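PDB 2POR: porin from Rhodobacter capsulatus, which assembles as a homotrimer of beta-barrels that form outer-membrane channels for passive diffusion of small hydrophilic solutes up to about 0.6 kDa. Local coordinates for the interface of chains A and B. Coordinates in Å, arbitrary orientation; residue numbers count along the deposited sequence, not the author numbering. Chains: chain A/B, Porin.

The interface of chains A and B. Residues chain A 31, 43, 61; chain B 8-9, 24-25, 299.
A:Val61, A:Ala43 and A:Met31 lie on extended backbone of strands 60-65, 40-46 and 19-34 and face B:Ala8, B:Ser25 and B:Phe299 on strands 2-14, 19-34 and 292-300; here the outer surfaces of two barrel walls meet, in one part of the homotrimer interface. A:Val61 buries 42 Å² here, and its two methyl groups serve different neighbours. CG1 stands anti to the backbone N (chi1 179°) and reaches the ring of B:Phe299 at its edge, in plane, 3.6 Å from CE2. CG2 instead points into the wall of chain B, 3.8 Å from CB of B:Ala8, and also packs against the main-chain carbonyl of B:Arg24, a contact without hydrogen bonding. Beside it, the methyl CB of A:Ala43 points at chain B and touches both small side chains, 3.8 Å from CB of B:Ala8 and equally far from CB of B:Ser25. The short side chains probably let the sheets come close, and the contacts seen here are apolar packing. B:Arg9 and B:Arg24 meet chain A through their main-chain carbonyls, while their side chains turn away, toward the barrel interior, where their guanidinium groups lie face to face in nearly parallel planes, NE of B:Arg24 3.5 Å above the plane of the B:Arg9 group. At the rim of the patch A:Met31 runs out from its strand and then bends at its last torsion (chi3 -79°), which carries the terminal methyl CE to 4.1 Å from CB of B:Ser25.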
# COMPACT_ATOMS: atom_id res chain seq x y z
N MET A 31 13.91 9.79 0.45
CA MET A 31 14.74 9.62 -0.72
C MET A 31 15.50 10.90 -0.94
O MET A 31 14.94 11.98 -0.72
CB MET A 31 13.89 9.32 -1.93
CG MET A 31 13.12 8.02 -1.69
SD MET A 31 12.33 7.39 -3.16
CE MET A 31 10.95 8.46 -3.19
N ALA A 43 12.32 13.22 -1.98
CA ALA A 43 10.90 12.87 -1.95
C ALA A 43 10.67 12.03 -0.71
O ALA A 43 11.59 11.36 -0.21
CB ALA A 43 10.55 12.07 -3.20
N VAL A 61 7.66 16.00 -3.03
CA VAL A 61 8.85 15.95 -3.86
C VAL A 61 9.47 17.36 -3.72
O VAL A 61 8.72 18.36 -3.63
CB VAL A 61 8.48 15.66 -5.33
CG1 VAL A 61 9.72 15.64 -6.22
CG2 VAL A 61 7.83 14.31 -5.42
N ALA B 8 10.86 10.11 -8.63
CA ALA B 8 9.91 11.19 -8.32
C ALA B 8 9.96 12.19 -9.46
O ALA B 8 10.86 12.11 -10.32
CB ALA B 8 10.24 11.91 -7.01
N ARG B 9 8.93 13.03 -9.61
CA ARG B 9 8.91 14.03 -10.66
C ARG B 9 7.99 15.15 -10.22
O ARG B 9 7.15 14.93 -9.33
CB ARG B 9 8.43 13.41 -11.98
CG ARG B 9 6.95 13.06 -11.99
CD ARG B 9 6.70 12.16 -13.15
NE ARG B 9 5.26 11.98 -13.26
CZ ARG B 9 4.69 11.05 -14.04
NH1 ARG B 9 5.39 10.18 -14.78
NH2 ARG B 9 3.35 11.00 -14.05
N ARG B 24 4.68 13.08 -8.44
CA ARG B 24 4.48 11.76 -7.86
C ARG B 24 5.82 11.30 -7.28
O ARG B 24 6.85 11.87 -7.64
CB ARG B 24 4.08 10.70 -8.87
CG ARG B 24 5.03 10.25 -9.90
CD ARG B 24 4.50 9.04 -10.56
NE ARG B 24 5.53 8.61 -11.50
CZ ARG B 24 5.38 7.77 -12.51
NH1 ARG B 24 4.22 7.21 -12.83
NH2 ARG B 24 6.47 7.41 -13.18
N SER B 25 5.84 10.29 -6.44
CA SER B 25 7.06 9.64 -6.03
C SER B 25 6.70 8.18 -5.90
O SER B 25 5.55 7.81 -5.61
CB SER B 25 7.59 10.22 -4.70
OG SER B 25 6.69 10.34 -3.64
N PHE B 299 13.55 12.65 -11.08
CA PHE B 299 14.59 12.30 -10.12
C PHE B 299 14.67 10.80 -10.02
O PHE B 299 13.65 10.11 -10.11
CB PHE B 299 14.25 12.84 -8.76
CG PHE B 299 14.07 14.34 -8.65
CD1 PHE B 299 14.98 15.22 -9.23
CD2 PHE B 299 13.01 14.85 -7.94
CE1 PHE B 299 14.83 16.58 -9.08
CE2 PHE B 299 12.88 16.22 -7.80
CZ PHE B 299 13.78 17.09 -8.37